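PDB 5Y1Z: drebrin from Homo sapiens, which probably binds actin filaments in neurons, as a member of the ADF/cofilin family of actin-binding proteins. Local coordinates for residues L16-E21 with A32-E37. Numbering follows the deposited sequence.
Sequences LAAYEE and ALYTYE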
ATOM      1  N   LEU A  16     -13.917   2.691  13.243  1.00 44.90           N
ATOM      2  CA  LEU A  16     -13.828   1.538  14.120  1.00 44.64           C
ATOM      3  C   LEU A  16     -14.990   1.466  15.099  1.00 48.06           C
ATOM      4  O   LEU A  16     -15.335   0.371  15.532  1.00 48.67           O
ATOM      5  CB  LEU A  16     -12.502   1.556  14.850  1.00 44.66           C
ATOM      6  CG  LEU A  16     -11.413   1.209  13.831  1.00 48.87           C
ATOM      7  CD1 LEU A  16     -10.008   1.366  14.436  1.00 43.26           C
ATOM      8  CD2 LEU A  16     -11.610  -0.175  13.219  1.00 40.49           C
ATOM      9  N   ALA A  17     -15.632   2.593  15.418  1.00 48.26           N
ATOM     10  CA  ALA A  17     -16.794   2.558  16.299  1.00 48.29           C
ATOM     11  C   ALA A  17     -17.976   1.882  15.618  1.00 47.95           C
ATOM     12  O   ALA A  17     -18.710   1.103  16.249  1.00 50.92           O
ATOM     13  CB  ALA A  17     -17.144   3.973  16.743  1.00 46.03           C
ATOM     14  N   ALA A  18     -18.191   2.176  14.333  1.00 46.02           N
ATOM     15  CA  ALA A  18     -19.242   1.480  13.598  1.00 43.82           C
ATOM     16  C   ALA A  18     -18.939  -0.004  13.497  1.00 46.48           C
ATOM     17  O   ALA A  18     -19.815  -0.850  13.730  1.00 46.13           O
ATOM     18  CB  ALA A  18     -19.387   2.080  12.211  1.00 42.61           C
ATOM     19  N   TYR A  19     -17.690  -0.338  13.161  1.00 46.69           N
ATOM     20  CA  TYR A  19     -17.322  -1.739  13.005  1.00 43.96           C
ATOM     21  C   TYR A  19     -17.458  -2.499  14.321  1.00 45.28           C
ATOM     22  O   TYR A  19     -17.946  -3.642  14.352  1.00 43.94           O
ATOM     23  CB  TYR A  19     -15.898  -1.800  12.466  1.00 45.73           C
ATOM     24  CG  TYR A  19     -15.147  -3.081  12.695  1.00 46.38           C
ATOM     25  CD1 TYR A  19     -15.332  -4.176  11.863  1.00 46.67           C
ATOM     26  CD2 TYR A  19     -14.220  -3.175  13.715  1.00 47.14           C
ATOM     27  CE1 TYR A  19     -14.623  -5.341  12.062  1.00 52.47           C
ATOM     28  CE2 TYR A  19     -13.496  -4.321  13.917  1.00 52.27           C
ATOM     29  CZ  TYR A  19     -13.697  -5.407  13.091  1.00 55.42           C
ATOM     30  OH  TYR A  19     -12.966  -6.555  13.309  1.00 58.65           O
ATOM     31  N   GLU A  20     -17.042  -1.876  15.421  1.00 46.20           N
ATOM     32  CA  GLU A  20     -17.183  -2.497  16.729  1.00 47.10           C
ATOM     33  C   GLU A  20     -18.653  -2.722  17.059  1.00 46.98           C
ATOM     34  O   GLU A  20     -19.013  -3.762  17.619  1.00 47.69           O
ATOM     35  CB  GLU A  20     -16.482  -1.643  17.785  1.00 50.00           C
ATOM     36  CG  GLU A  20     -16.654  -2.130  19.205  1.00 64.28           C
ATOM     37  CD  GLU A  20     -15.677  -1.471  20.164  1.00 79.43           C
ATOM     38  OE1 GLU A  20     -15.746  -0.227  20.337  1.00 84.11           O
ATOM     39  OE2 GLU A  20     -14.840  -2.193  20.755  1.00 85.17           O
ATOM     40  N   GLU A  21     -19.522  -1.758  16.710  1.00 51.79           N
ATOM     41  CA  GLU A  21     -20.962  -1.963  16.889  1.00 55.52           C
ATOM     42  C   GLU A  21     -21.450  -3.175  16.109  1.00 53.85           C
ATOM     43  O   GLU A  21     -22.283  -3.946  16.600  1.00 53.72           O
ATOM     44  CB  GLU A  21     -21.737  -0.730  16.444  1.00 63.82           C
ATOM     45  CG  GLU A  21     -22.127   0.187  17.556  1.00 76.73           C
ATOM     46  CD  GLU A  21     -23.489  -0.162  18.133  1.00 90.28           C
ATOM     47  OE1 GLU A  21     -24.486  -0.155  17.363  1.00 91.76           O
ATOM     48  OE2 GLU A  21     -23.566  -0.436  19.361  1.00 96.97           O
ATOM     49  N   ALA A  32     -22.600  -1.711   8.684  1.00 41.63           N
ATOM     50  CA  ALA A  32     -21.988  -0.400   8.563  1.00 40.14           C
ATOM     51  C   ALA A  32     -21.580  -0.205   7.104  1.00 41.04           C
ATOM     52  O   ALA A  32     -21.292  -1.165   6.389  1.00 40.97           O
ATOM     53  CB  ALA A  32     -20.803  -0.239   9.533  1.00 37.64           C
ATOM     54  N   LEU A  33     -21.643   1.041   6.641  1.00 41.36           N
ATOM     55  CA  LEU A  33     -21.413   1.382   5.244  1.00 38.80           C
ATOM     56  C   LEU A  33     -20.416   2.530   5.197  1.00 39.05           C
ATOM     57  O   LEU A  33     -20.699   3.628   5.715  1.00 41.25           O
ATOM     58  CB  LEU A  33     -22.732   1.781   4.560  1.00 38.74           C
ATOM     59  CG  LEU A  33     -22.600   2.259   3.127  1.00 35.19           C
ATOM     60  CD1 LEU A  33     -22.102   1.097   2.271  1.00 31.76           C
ATOM     61  CD2 LEU A  33     -23.940   2.796   2.650  1.00 33.35           C
ATOM     62  N   TYR A  34     -19.296   2.304   4.512  1.00 38.32           N
ATOM     63  CA  TYR A  34     -18.221   3.284   4.352  1.00 41.54           C
ATOM     64  C   TYR A  34     -18.021   3.681   2.891  1.00 43.89           C
ATOM     65  O   TYR A  34     -18.423   2.969   1.969  1.00 45.25           O
ATOM     66  CB  TYR A  34     -16.886   2.746   4.897  1.00 41.25           C
ATOM     67  CG  TYR A  34     -16.964   2.099   6.261  1.00 42.17           C
ATOM     68  CD1 TYR A  34     -16.814   2.872   7.408  1.00 42.81           C
ATOM     69  CD2 TYR A  34     -17.172   0.729   6.412  1.00 40.83           C
ATOM     70  CE1 TYR A  34     -16.869   2.323   8.660  1.00 42.60           C
ATOM     71  CE2 TYR A  34     -17.230   0.161   7.687  1.00 41.23           C
ATOM     72  CZ  TYR A  34     -17.075   0.976   8.804  1.00 42.29           C
ATOM     73  OH  TYR A  34     -17.125   0.483  10.085  1.00 43.47           O
ATOM     74  N   THR A  35     -17.411   4.845   2.684  1.00 43.04           N
ATOM     75  CA  THR A  35     -17.197   5.375   1.340  1.00 44.32           C
ATOM     76  C   THR A  35     -16.057   6.384   1.396  1.00 45.47           C
ATOM     77  O   THR A  35     -15.589   6.761   2.475  1.00 45.42           O
ATOM     78  CB  THR A  35     -18.469   6.006   0.756  1.00 44.25           C
ATOM     79  OG1 THR A  35     -18.257   6.324  -0.628  1.00 42.89           O
ATOM     80  CG2 THR A  35     -18.849   7.272   1.521  1.00 41.89           C
ATOM     81  N   TYR A  36     -15.634   6.856   0.227  1.00 44.17           N
ATOM     82  CA  TYR A  36     -14.566   7.845   0.213  1.00 47.34           C
ATOM     83  C   TYR A  36     -15.101   9.261   0.395  1.00 49.32           C
ATOM     84  O   TYR A  36     -16.207   9.594  -0.039  1.00 47.39           O
ATOM     85  CB  TYR A  36     -13.760   7.761  -1.087  1.00 44.94           C
ATOM     86  CG  TYR A  36     -13.143   6.403  -1.333  1.00 42.56           C
ATOM     87  CD1 TYR A  36     -13.847   5.398  -1.968  1.00 35.46           C
ATOM     88  CD2 TYR A  36     -11.842   6.123  -0.914  1.00 46.75           C
ATOM     89  CE1 TYR A  36     -13.287   4.156  -2.173  1.00 33.48           C
ATOM     90  CE2 TYR A  36     -11.274   4.871  -1.131  1.00 42.47           C
ATOM     91  CZ  TYR A  36     -12.008   3.900  -1.749  1.00 37.93           C
ATOM     92  OH  TYR A  36     -11.423   2.677  -1.958  1.00 42.02           O
ATOM     93  N   GLU A  37     -14.291  10.096   1.044  1.00 57.13           N
ATOM     94  CA  GLU A  37     -14.579  11.519   1.069  1.00 63.98           C
ATOM     95  C   GLU A  37     -14.235  12.135  -0.276  1.00 67.37           C
ATOM     96  O   GLU A  37     -13.319  11.688  -0.967  1.00 71.17           O
ATOM     97  CB  GLU A  37     -13.810  12.220   2.178  1.00 75.21           C
ATOM     98  CG  GLU A  37     -14.602  13.354   2.786  1.00 87.93           C
ATOM     99  CD  GLU A  37     -14.387  13.486   4.275  1.00 96.66           C
ATOM    100  OE1 GLU A  37     -13.218  13.376   4.712  1.00 99.50           O
ATOM    101  OE2 GLU A  37     -15.380  13.732   5.001  1.00100.01           O
TER
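Ala18 and Ala32 bring segment 16-21, part of helix 12-23, and strand 32-36 together: their CA atoms lie 6.0 Å apart, and the two axes approach to 8.7 Å while running roughly antiparallel, at 153°. Both methyl groups point into the interface, and Ala18 CB meets Ala32 CB at 3.8 Å, so at this point little more than two methyls separates the backbones. Two residues along the strand, Tyr34 also faces the helix. Its CG stands anti to the carbonyl carbon (chi1 -47°), and the ring reaches the helix with its phenol end, where Tyr34 OH lies 3.5 Å from Ala18 CB. This is the ADF-homology fold, in which helix 12-23 packs on one face of a central mixed sheet and strand 31-36 runs between strands 43-49 and 65-72. Tyr34 OH sits 3.5 Å from Tyr19 CB and 3.2 Å from Tyr19 N, at too poor an angle for a hydrogen bond; it bonds instead to the carbonyl oxygen of Leu15, one residue before the segment, which ties the strand's side chain to the helix backbone. Phe111 stacks on the Tyr34 ring. Tyr19 touches the strand through CB, whereas its own ring leads away, meeting Phe69 and hydrogen-bonding through OH to the backbone oxygen of Gln112.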